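Local coordinates for putative SnoaL-like polyketide cyclase (Shewanella putrefaciens, PDB 3GZB), which is probably a SnoaL-like polyketide cyclase of the NTF2-like superfamily, likely a lyase, whose substrate is not known, at residues Thr40-Tyr45 with Phe65-Leu70; Asp53-Arg58 with Asp140-Gln145; Tyr80-Glu85 with Gly98-Lys103; Gly91-Met96 with Ser125-Met130. All blocks are in the same frame, centred on the assembly; numbering follows the deposited sequence.

Interaction 1. Residues Thr40-Tyr45 with Phe65-Leu70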
# COMPACT_ATOMS: atom_id res chain seq x y z
N THR A 40 13.07 16.10 14.54
CA THR A 40 12.12 15.11 15.05
C THR A 40 12.27 13.82 14.30
O THR A 40 12.24 12.74 14.88
CB THR A 40 10.69 15.62 14.94
OG1 THR A 40 10.53 16.79 15.76
CG2 THR A 40 9.67 14.55 15.36
N LEU A 41 12.37 13.91 12.98
CA LEU A 41 12.39 12.72 12.16
C LEU A 41 13.53 11.78 12.53
O LEU A 41 13.32 10.55 12.62
CB LEU A 41 12.46 13.04 10.66
CG LEU A 41 11.97 11.92 9.74
CD1 LEU A 41 10.46 11.75 9.85
CD2 LEU A 41 12.35 12.15 8.25
N ILE A 42 14.72 12.31 12.82
CA ILE A 42 15.83 11.40 13.07
C ILE A 42 15.63 10.62 14.38
O ILE A 42 16.21 9.53 14.52
CB ILE A 42 17.18 12.10 12.98
CG1 ILE A 42 18.30 11.08 12.72
CG2 ILE A 42 17.38 12.96 14.21
CD1 ILE A 42 19.69 11.73 12.50
N THR A 43 14.81 11.14 15.31
CA THR A 43 14.46 10.37 16.54
C THR A 43 13.74 9.06 16.23
O THR A 43 13.72 8.15 17.07
CB THR A 43 13.64 11.15 17.55
OG1 THR A 43 12.28 11.26 17.16
CG2 THR A 43 14.23 12.55 17.85
N PHE A 44 13.15 8.94 15.04
CA PHE A 44 12.43 7.74 14.70
C PHE A 44 13.34 6.71 14.00
O PHE A 44 12.87 5.61 13.68
CB PHE A 44 11.29 8.04 13.72
CG PHE A 44 10.09 8.69 14.35
CD1 PHE A 44 9.97 10.07 14.43
CD2 PHE A 44 9.05 7.91 14.83
CE1 PHE A 44 8.82 10.64 15.01
CE2 PHE A 44 7.92 8.49 15.40
CZ PHE A 44 7.82 9.83 15.49
N TYR A 45 14.62 7.02 13.79
CA TYR A 45 15.49 6.10 13.07
C TYR A 45 16.66 5.65 13.95
O TYR A 45 17.12 6.37 14.86
CB TYR A 45 16.11 6.76 11.82
CG TYR A 45 15.15 7.23 10.77
CD1 TYR A 45 14.01 6.52 10.44
CD2 TYR A 45 15.40 8.42 10.08
CE1 TYR A 45 13.16 6.95 9.44
CE2 TYR A 45 14.55 8.88 9.09
CZ TYR A 45 13.41 8.15 8.78
OH TYR A 45 12.60 8.63 7.76
N PHE A 65 21.96 8.01 6.71
CA PHE A 65 21.90 7.99 5.25
C PHE A 65 20.49 8.40 4.77
O PHE A 65 20.38 9.07 3.73
CB PHE A 65 22.19 6.57 4.78
CG PHE A 65 23.62 6.09 4.95
CD1 PHE A 65 24.62 6.83 5.53
CD2 PHE A 65 23.95 4.81 4.57
CE1 PHE A 65 25.93 6.35 5.67
CE2 PHE A 65 25.24 4.31 4.72
CZ PHE A 65 26.23 5.08 5.27
N ILE A 66 19.46 7.99 5.49
CA ILE A 66 18.09 8.34 5.13
C ILE A 66 17.92 9.87 5.24
O ILE A 66 17.43 10.51 4.31
CB ILE A 66 17.05 7.60 5.98
CG1 ILE A 66 17.17 6.11 5.79
CG2 ILE A 66 15.63 8.15 5.71
CD1 ILE A 66 16.40 5.29 6.86
N ILE A 67 18.34 10.44 6.37
CA ILE A 67 18.16 11.89 6.59
C ILE A 67 18.91 12.69 5.53
O ILE A 67 18.42 13.69 5.01
CB ILE A 67 18.55 12.32 8.02
CG1 ILE A 67 17.57 11.70 9.05
CG2 ILE A 67 18.62 13.88 8.17
CD1 ILE A 67 16.20 12.37 9.14
N ASP A 68 20.15 12.29 5.22
CA ASP A 68 20.87 13.03 4.19
C ASP A 68 20.17 12.98 2.83
O ASP A 68 20.09 14.00 2.16
CB ASP A 68 22.33 12.54 4.06
CG ASP A 68 23.17 13.48 3.26
OD1 ASP A 68 23.54 14.53 3.83
OD2 ASP A 68 23.48 13.20 2.09
N PHE A 69 19.71 11.81 2.43
CA PHE A 69 18.96 11.65 1.19
C PHE A 69 17.70 12.54 1.18
O PHE A 69 17.44 13.24 0.19
CB PHE A 69 18.66 10.16 0.95
CG PHE A 69 17.30 9.87 0.36
CD1 PHE A 69 17.04 10.10 -0.95
CD2 PHE A 69 16.32 9.36 1.16
CE1 PHE A 69 15.77 9.83 -1.47
CE2 PHE A 69 15.03 9.11 0.65
CZ PHE A 69 14.78 9.34 -0.65
N LEU A 70 16.96 12.53 2.27
CA LEU A 70 15.70 13.34 2.37
C LEU A 70 16.02 14.82 2.28
O LEU A 70 15.35 15.54 1.51
CB LEU A 70 14.97 13.03 3.66
CG LEU A 70 14.39 11.66 3.77
CD1 LEU A 70 13.83 11.44 5.22
CD2 LEU A 70 13.27 11.47 2.70
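Tyr45 and Leu41 meet Ile66, Ile67 and Leu70 in an apolar contact with no hydrogen bond between the two segments. On the tyrosine ring, CE2 is the main touching atom, with Ile66 CG2 3.6 Å from Tyr45 CE2. Ile66 CD1 lies over one face of this ring, whereas Ile67 CD1 comes in at its edge, 3.9 Å from Tyr45 CE2. Further back on the Ile67 side chain, CG1 is 3.8 Å from Ile42 CG1, the two side chains crossing at about a right angle. Leu41 crosses Leu70 in the same manner, and the methyls Leu41 CD2 and Leu70 CD1 press together at 3.4 Å, closer than usual for carbons. Leu41 CG stands anti to the backbone N (chi1 -158°), and its CD2 branch reaches both Ile67 CD1 and Leu70 CD1. A type I turn from Ile42 to Tyr45 then brings the tyrosine round to the same front. Its hydroxyl is hydrogen-bonded to that of Tyr29, which holds the far end of the ring. An alanine in place of Tyr45 would probably open a gap beside Ile66 and Ile67 and leave the Tyr29 hydroxyl without this mate. Helix 38-42 is thereby joined to helix 63-73, with helix 21-34 against Leu41 and Phe44, and Phe51 of strand 50-53 against Tyr45 and Ile66.

Interaction 2. Residues Asp53-Arg58 with Asp140-Gln145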
# COMPACT_ATOMS: atom_id res chain seq x y z
N ASP A 53 11.88 3.18 -1.28
CA ASP A 53 10.95 3.52 -2.35
C ASP A 53 11.02 2.36 -3.35
O ASP A 53 11.96 2.24 -4.16
CB ASP A 53 11.26 4.86 -2.95
CG ASP A 53 10.24 5.26 -4.06
OD1 ASP A 53 9.71 4.36 -4.74
OD2 ASP A 53 10.07 6.47 -4.22
N LYS A 54 10.05 1.47 -3.23
CA LYS A 54 10.07 0.25 -4.04
C LYS A 54 9.78 0.56 -5.48
O LYS A 54 10.31 -0.10 -6.37
CB LYS A 54 9.12 -0.82 -3.53
CG LYS A 54 9.62 -1.51 -2.35
CD LYS A 54 8.69 -2.63 -1.99
CE LYS A 54 8.79 -3.83 -2.91
NZ LYS A 54 7.76 -4.88 -2.58
N THR A 55 8.95 1.56 -5.75
CA THR A 55 8.68 1.99 -7.12
C THR A 55 9.95 2.42 -7.79
O THR A 55 10.22 1.88 -8.88
CB THR A 55 7.49 2.97 -7.15
OG1 THR A 55 7.49 3.80 -5.98
CG2 THR A 55 6.19 2.20 -7.19
N ALA A 56 10.78 3.24 -7.09
CA ALA A 56 12.04 3.78 -7.64
C ALA A 56 13.18 2.77 -7.52
O ALA A 56 14.28 3.02 -8.07
CB ALA A 56 12.39 5.05 -6.94
N ASN A 57 12.96 1.69 -6.80
CA ASN A 57 13.96 0.71 -6.49
C ASN A 57 15.19 1.33 -5.84
O ASN A 57 16.34 1.13 -6.28
CB ASN A 57 14.36 -0.15 -7.68
CG ASN A 57 14.98 -1.45 -7.24
OD1 ASN A 57 14.55 -2.10 -6.27
ND2 ASN A 57 16.03 -1.83 -7.94
N ARG A 58 14.93 2.07 -4.77
CA ARG A 58 15.95 2.77 -3.97
C ARG A 58 15.74 2.41 -2.48
O ARG A 58 14.78 2.92 -1.88
CB ARG A 58 15.86 4.29 -4.12
CG ARG A 58 16.09 4.87 -5.55
CD ARG A 58 17.48 4.52 -6.05
NE ARG A 58 17.82 5.20 -7.29
CZ ARG A 58 17.78 4.65 -8.49
NH1 ARG A 58 17.39 3.40 -8.65
NH2 ARG A 58 18.14 5.37 -9.54
N ASP A 140 7.59 3.09 0.39
CA ASP A 140 6.79 3.91 -0.47
C ASP A 140 6.52 3.24 -1.81
O ASP A 140 7.42 2.65 -2.41
CB ASP A 140 7.44 5.25 -0.77
CG ASP A 140 7.17 6.31 0.28
OD1 ASP A 140 6.35 6.13 1.22
OD2 ASP A 140 7.83 7.40 0.14
N LEU A 141 5.27 3.32 -2.24
CA LEU A 141 4.84 2.92 -3.58
C LEU A 141 4.20 4.13 -4.23
O LEU A 141 3.03 4.43 -3.97
CB LEU A 141 3.85 1.74 -3.51
CG LEU A 141 4.34 0.42 -2.94
CD1 LEU A 141 3.17 -0.54 -2.71
CD2 LEU A 141 5.40 -0.20 -3.84
N ILE A 142 4.98 4.87 -5.01
CA ILE A 142 4.59 6.18 -5.54
C ILE A 142 4.19 6.05 -6.99
O ILE A 142 4.89 5.38 -7.78
CB ILE A 142 5.75 7.14 -5.46
CG1 ILE A 142 6.30 7.26 -4.04
CG2 ILE A 142 5.41 8.56 -5.98
CD1 ILE A 142 5.35 7.69 -2.97
N ASP A 143 3.07 6.70 -7.38
CA ASP A 143 2.62 6.70 -8.78
C ASP A 143 3.31 7.83 -9.57
O ASP A 143 2.75 8.90 -9.84
CB ASP A 143 1.07 6.83 -8.84
CG ASP A 143 0.49 6.78 -10.22
OD1 ASP A 143 1.23 6.63 -11.21
OD2 ASP A 143 -0.74 6.94 -10.28
N TYR A 144 4.55 7.56 -9.98
CA TYR A 144 5.35 8.57 -10.68
C TYR A 144 4.80 8.91 -12.06
O TYR A 144 4.93 10.04 -12.49
CB TYR A 144 6.80 8.09 -10.84
CG TYR A 144 7.57 8.10 -9.56
CD1 TYR A 144 7.87 9.27 -8.94
CD2 TYR A 144 7.98 6.92 -8.93
CE1 TYR A 144 8.56 9.32 -7.76
CE2 TYR A 144 8.66 6.95 -7.72
CZ TYR A 144 8.97 8.12 -7.17
OH TYR A 144 9.68 8.19 -5.98
N GLN A 145 4.17 7.97 -12.76
CA GLN A 145 3.62 8.30 -14.06
C GLN A 145 2.52 9.34 -13.95
O GLN A 145 2.47 10.26 -14.80
CB GLN A 145 3.11 7.07 -14.80
CG GLN A 145 2.67 7.38 -16.26
CD GLN A 145 3.83 7.90 -17.11
OE1 GLN A 145 4.84 7.21 -17.28
NE2 GLN A 145 3.72 9.16 -17.61
O HOH W 1 9.42 8.02 -2.10
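Asp53 and Tyr144 reach for each other tip to tip where an Asx motif at the tip of the hairpin 50-53/58-61 adjoins the end of strand 134-142 in this NTF2-like fold. Their carboxylate and ring planes are only 11° apart, and the phenol donates a very short hydrogen bond of 2.5 Å from Tyr144 OH to Asp53 OD2. The other oxygen, Asp53 OD1, is turned back on its own loop. In the Thr55 conformer described, it takes the hydroxyl of Thr55 on its syn side and, from above the carboxylate plane, the backbone N of Ala56. An alanine in place of Asp53 would probably leave the Tyr144 hydroxyl without its acceptor and the 54-56 turn free to shift. Asp53 and Asp140 form a parallel bridge, next to which Lys54 N donates to Asp140 O over 3.0 Å. Leu141 CD2 lies against Lys54 CB, and both residues pack on Leu93 of the second subunit. A water donates to both Asp53 OD2 and Asp140 OD2, while Asp140 OD1 is held by Thr124 and His138. In the same Thr55 conformer, the backbone Ile142 N points almost straight at Thr55 OG1, 2.9 Å away with an angle of 172° at the hydrogen.

Interaction 3. Residues Tyr80-Glu85 with Gly98-Lys103. With EDO (1,2-ethanediol), chain M.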
# COMPACT_ATOMS: atom_id res chain seq x y z
N TYR A 80 4.73 19.86 2.28
CA TYR A 80 3.80 19.15 1.42
C TYR A 80 2.81 18.38 2.28
O TYR A 80 2.99 18.28 3.48
CB TYR A 80 4.51 18.26 0.41
CG TYR A 80 5.37 17.15 0.95
CD1 TYR A 80 6.62 17.40 1.53
CD2 TYR A 80 4.96 15.83 0.82
CE1 TYR A 80 7.43 16.37 2.00
CE2 TYR A 80 5.78 14.78 1.27
CZ TYR A 80 7.03 15.07 1.83
OH TYR A 80 7.87 14.07 2.26
N ASP A 81 1.74 17.90 1.66
CA ASP A 81 0.69 17.22 2.42
C ASP A 81 0.53 15.79 1.97
O ASP A 81 0.74 15.47 0.79
CB ASP A 81 -0.65 17.93 2.29
CG ASP A 81 -0.64 19.32 2.88
OD1 ASP A 81 0.11 19.59 3.84
OD2 ASP A 81 -1.40 20.16 2.35
N PHE A 82 0.19 14.92 2.91
CA PHE A 82 -0.24 13.59 2.59
C PHE A 82 -1.74 13.55 2.90
O PHE A 82 -2.12 13.61 4.07
CB PHE A 82 0.53 12.54 3.36
CG PHE A 82 0.28 11.11 2.97
CD1 PHE A 82 -0.01 10.71 1.68
CD2 PHE A 82 0.47 10.15 3.90
CE1 PHE A 82 -0.14 9.40 1.36
CE2 PHE A 82 0.35 8.80 3.57
CZ PHE A 82 0.03 8.44 2.30
N ASN A 83 -2.54 13.54 1.85
CA ASN A 83 -4.00 13.58 1.97
C ASN A 83 -4.45 12.15 1.88
O ASN A 83 -4.48 11.53 0.80
CB ASN A 83 -4.57 14.46 0.88
CG ASN A 83 -4.19 15.90 1.05
OD1 ASN A 83 -4.22 16.42 2.16
ND2 ASN A 83 -3.81 16.57 -0.04
N ILE A 84 -4.81 11.61 3.03
CA ILE A 84 -5.13 10.18 3.06
C ILE A 84 -6.58 9.86 2.79
O ILE A 84 -7.51 10.62 3.17
CB ILE A 84 -4.71 9.50 4.31
CG1 ILE A 84 -5.37 10.07 5.52
CG2 ILE A 84 -3.12 9.49 4.41
CD1 ILE A 84 -5.24 9.06 6.77
N GLU A 85 -6.76 8.81 2.01
CA GLU A 85 -8.08 8.23 1.77
C GLU A 85 -8.43 7.14 2.77
O GLU A 85 -9.62 6.96 3.15
CB GLU A 85 -8.14 7.68 0.35
CG GLU A 85 -8.00 8.78 -0.69
CD GLU A 85 -9.11 9.83 -0.66
OE1 GLU A 85 -10.27 9.47 -0.31
OE2 GLU A 85 -8.82 11.00 -1.02
N GLY A 98 -3.24 7.23 -0.16
CA GLY A 98 -3.58 8.62 -0.32
C GLY A 98 -2.86 9.28 -1.47
O GLY A 98 -2.48 8.61 -2.41
N ASN A 99 -2.76 10.61 -1.43
CA ASN A 99 -2.11 11.42 -2.45
C ASN A 99 -1.16 12.37 -1.74
O ASN A 99 -1.55 13.02 -0.74
CB ASN A 99 -3.10 12.25 -3.30
CG ASN A 99 -3.96 11.42 -4.19
OD1 ASN A 99 -3.56 11.08 -5.29
ND2 ASN A 99 -5.17 11.10 -3.74
N TYR A 100 0.06 12.50 -2.26
CA TYR A 100 0.97 13.50 -1.80
C TYR A 100 0.82 14.76 -2.65
O TYR A 100 0.98 14.70 -3.88
CB TYR A 100 2.42 13.04 -1.84
CG TYR A 100 2.81 11.98 -0.82
CD1 TYR A 100 3.08 12.33 0.50
CD2 TYR A 100 2.85 10.65 -1.14
CE1 TYR A 100 3.48 11.39 1.42
CE2 TYR A 100 3.20 9.68 -0.17
CZ TYR A 100 3.53 10.08 1.10
OH TYR A 100 3.94 9.13 2.01
N HIS A 101 0.49 15.86 -2.00
CA HIS A 101 0.26 17.15 -2.66
C HIS A 101 1.42 18.08 -2.40
O HIS A 101 1.68 18.46 -1.25
CB HIS A 101 -1.06 17.75 -2.13
CG HIS A 101 -1.41 19.05 -2.77
ND1 HIS A 101 -2.23 19.96 -2.16
CD2 HIS A 101 -1.12 19.55 -3.99
CE1 HIS A 101 -2.41 21.00 -2.97
NE2 HIS A 101 -1.75 20.78 -4.09
N PHE A 102 2.09 18.45 -3.50
CA PHE A 102 3.19 19.40 -3.49
C PHE A 102 2.76 20.66 -4.26
O PHE A 102 2.27 20.57 -5.40
CB PHE A 102 4.44 18.86 -4.18
CG PHE A 102 5.11 17.71 -3.47
CD1 PHE A 102 4.67 16.41 -3.67
CD2 PHE A 102 6.22 17.93 -2.68
CE1 PHE A 102 5.34 15.35 -3.09
CE2 PHE A 102 6.88 16.85 -2.06
CZ PHE A 102 6.44 15.59 -2.29
N LYS A 103 2.99 21.81 -3.65
CA LYS A 103 2.82 23.12 -4.29
C LYS A 103 3.99 24.02 -3.95
O LYS A 103 4.36 24.15 -2.76
CB LYS A 103 1.51 23.76 -3.91
CG LYS A 103 1.26 25.13 -4.60
CD LYS A 103 -0.19 25.54 -4.39
CE LYS A 103 -0.61 26.71 -5.30
NZ LYS A 103 -0.78 27.98 -4.54
C1 EDO M . 0.93 21.58 -0.41
O1 EDO M . 2.34 21.82 -0.67
C2 EDO M . 0.39 22.58 0.58
O2 EDO M . 0.34 23.77 -0.23
O HOH W 2 -3.19 19.56 0.36
O HOH W 3 -6.42 12.04 -1.24
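Tyr80 and Phe102, and next to them Phe82 and Tyr100, pair ring on ring across two antiparallel segments. The Phe82-Tyr100 pair is an offset stack with centroids 4.1 Å apart and planes 8° from parallel. Phe82 is enclosed on both faces, by Tyr100 CZ over its centre on one and by Ile84 CG2 on the other. Tyr80 and Phe102 lie side by side in a second offset stack, its centroids 4.3 Å apart. Tyr80 CG, in the crowded position between backbone N and carbonyl carbon (chi1 62°), is brought over the Phe102 ring, 3.4 Å from Phe102 CE2, and CB makes a CH-pi contact with the same ring. The two stacks join where Tyr100 CD1 meets the edge of the Tyr80 ring at 3.7 Å from Tyr80 CE2. At the far end Gly98 packs backbone to backbone, its CA 4.0 Å from Ile84 CA, and a side chain there would collide with Asn83 O. This pairing belongs to the curled sheet of the NTF2-like fold, and helix 21-34 lies against the aromatic face, touching Tyr80, Phe82 and Tyr100. Two reciprocal pairs of backbone bonds, Asp81 with His101 and Asn83 with Asn99, carry the register. The opposite face, with Asp81, Asn83, Asn99 and His101, is looser and linked by water. One water bridges Asp81 OD2, Asn83 ND2 and His101 ND1, a second joins Asn83 O, Glu85 OE2 and Asn99 ND2, while His101 NE2 is bonded to Asp117. A 1,2-ethanediol, probably from the crystallisation liquor, lies over one face of the His101 ring and accepts from Lys103 N through O1 at 3.1 Å.

Interaction 4. Residues Gly91-Met96 with Ser125-Met130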
# COMPACT_ATOMS: atom_id res chain seq x y z
N GLY A 91 -1.28 -4.86 13.78
CA GLY A 91 -0.22 -4.62 14.74
C GLY A 91 0.56 -3.36 14.45
O GLY A 91 0.01 -2.31 14.16
N SER A 92 1.89 -3.51 14.51
CA SER A 92 2.82 -2.43 14.30
C SER A 92 3.06 -2.09 12.83
O SER A 92 3.89 -1.24 12.55
CB SER A 92 4.17 -2.74 14.99
OG SER A 92 4.03 -2.68 16.40
N LEU A 93 2.33 -2.70 11.87
CA LEU A 93 2.45 -2.36 10.43
C LEU A 93 1.27 -1.47 10.13
O LEU A 93 0.09 -1.88 10.19
CB LEU A 93 2.37 -3.63 9.59
CG LEU A 93 2.39 -3.40 8.10
CD1 LEU A 93 3.73 -2.81 7.67
CD2 LEU A 93 2.10 -4.75 7.39
N VAL A 94 1.55 -0.22 9.77
CA VAL A 94 0.55 0.79 9.45
C VAL A 94 0.57 1.05 7.92
O VAL A 94 1.66 1.23 7.34
CB VAL A 94 0.84 2.11 10.20
CG1 VAL A 94 -0.17 3.21 9.74
CG2 VAL A 94 0.80 1.90 11.72
N VAL A 95 -0.62 1.03 7.29
CA VAL A 95 -0.76 1.18 5.85
C VAL A 95 -1.58 2.39 5.58
O VAL A 95 -2.65 2.57 6.18
CB VAL A 95 -1.45 -0.05 5.23
CG1 VAL A 95 -1.59 0.10 3.69
CG2 VAL A 95 -0.71 -1.34 5.54
N MSE A 96 -1.09 3.28 4.71
CA MSE A 96 -1.74 4.56 4.37
C MSE A 96 -1.86 4.69 2.88
O MSE A 96 -0.89 4.53 2.17
CB MSE A 96 -0.97 5.73 4.95
CG MSE A 96 -0.93 5.70 6.48
SE MSE A 96 0.44 6.85 7.24
CE MSE A 96 1.90 5.77 6.80
N SER A 125 3.71 2.42 3.76
CA SER A 125 3.57 1.60 4.94
C SER A 125 4.72 1.86 5.86
O SER A 125 5.86 2.13 5.45
CB SER A 125 3.45 0.12 4.62
OG SER A 125 4.65 -0.38 4.00
N LEU A 126 4.46 1.77 7.16
CA LEU A 126 5.46 1.91 8.22
C LEU A 126 5.40 0.68 9.10
O LEU A 126 4.33 0.33 9.61
CB LEU A 126 5.22 3.16 9.07
CG LEU A 126 5.10 4.49 8.35
CD1 LEU A 126 4.77 5.61 9.35
CD2 LEU A 126 6.35 4.79 7.58
N LYS A 127 6.55 0.07 9.33
CA LYS A 127 6.68 -0.95 10.36
C LYS A 127 7.33 -0.25 11.55
O LYS A 127 8.43 0.33 11.40
CB LYS A 127 7.53 -2.12 9.86
CG LYS A 127 7.57 -3.33 10.77
CD LYS A 127 6.19 -3.96 11.00
CE LYS A 127 6.32 -5.25 11.82
NZ LYS A 127 5.04 -5.67 12.47
N LEU A 128 6.67 -0.28 12.70
CA LEU A 128 7.04 0.45 13.87
C LEU A 128 7.57 -0.47 14.96
O LEU A 128 7.10 -1.61 15.11
CB LEU A 128 5.83 1.19 14.43
CG LEU A 128 5.19 2.15 13.40
CD1 LEU A 128 3.89 2.70 13.99
CD2 LEU A 128 6.07 3.23 13.01
N ASP A 129 8.54 0.05 15.70
CA ASP A 129 9.00 -0.54 16.99
C ASP A 129 8.42 0.36 18.07
O ASP A 129 8.92 1.48 18.32
CB ASP A 129 10.54 -0.58 16.96
CG ASP A 129 11.16 -0.94 18.31
OD1 ASP A 129 10.43 -1.14 19.29
OD2 ASP A 129 12.42 -0.98 18.35
N MSE A 130 7.30 -0.10 18.65
CA MSE A 130 6.54 0.71 19.58
C MSE A 130 7.33 0.98 20.88
O MSE A 130 7.29 2.09 21.39
CB MSE A 130 5.13 0.14 19.83
CG MSE A 130 4.27 0.01 18.61
SE MSE A 130 3.89 1.72 17.80
CE MSE A 130 2.88 2.46 19.19
O HOH W 4 6.35 -2.82 18.06
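Ser92 and Leu128 begin the pairing of strands 93-103 and 115-129, antiparallel neighbours in the curled sheet of this NTF2-like fold. Ser92 O accepts from Leu128 N at 2.9 Å, just ahead of the first regular residue of its strand. Further along, Val94 and Leu126 form a hydrogen-bonded pair that satisfies all four of their backbone groups. Val94 N gives the straighter bond, 174° at the hydrogen and 2.8 Å to Leu126 O, and Leu126 N returns one to Val94 O at 2.9 Å. Each of these carbonyls also receives a CA-H contact, Val94 O from Ser125 and Leu126 O from Leu93. Ser125 and Lys127, on either side of Leu126 in the chain, turn their backbone polar groups the other way, to strand 134-142, where Val139, Thr136 and Glu137 meet them. On the face carrying Val94 and Leu126 the contacts are apolar: the selenomethionine Met96 puts its CE 3.8 Å from Leu126 CG, and Ala26 of helix 21-34 packs on Val94 and Leu126. Leu93, on the opposite face, packs on Lys54 of the second subunit. At the Ser92 end a water donates to Leu128 O, accepts from Met130 N, and is hydrogen-bonded to Ser92 OG 2.9 Å away in the serine conformer described.

Overall arrangement
Interactions 2, 3 and 4 all reach the same sheet, while interaction 1 joins helices beside it. Interactions 3 and 4 share strand 93-103 and touch through Phe82 CE2 and Met96 CB, 3.6 Å apart, although their centres are about 19 Å from each other. Interaction 2 meets interaction 3 where Ile142 CD1 packs 4.1 Å from Tyr100 CE2. Interaction 1 comes no nearer than about 6 Å, nearest atoms, to any of the others. The side chains of Leu70, Tyr144 and Tyr80 each lie about 3 Å from a bound (4R)-2-methylpentane-2,4-diol, not necessarily the same one; such molecules, probably from the crystallisation liquor, often mark pockets, so one here is possible. Interactions 2 and 4 both touch the second subunit.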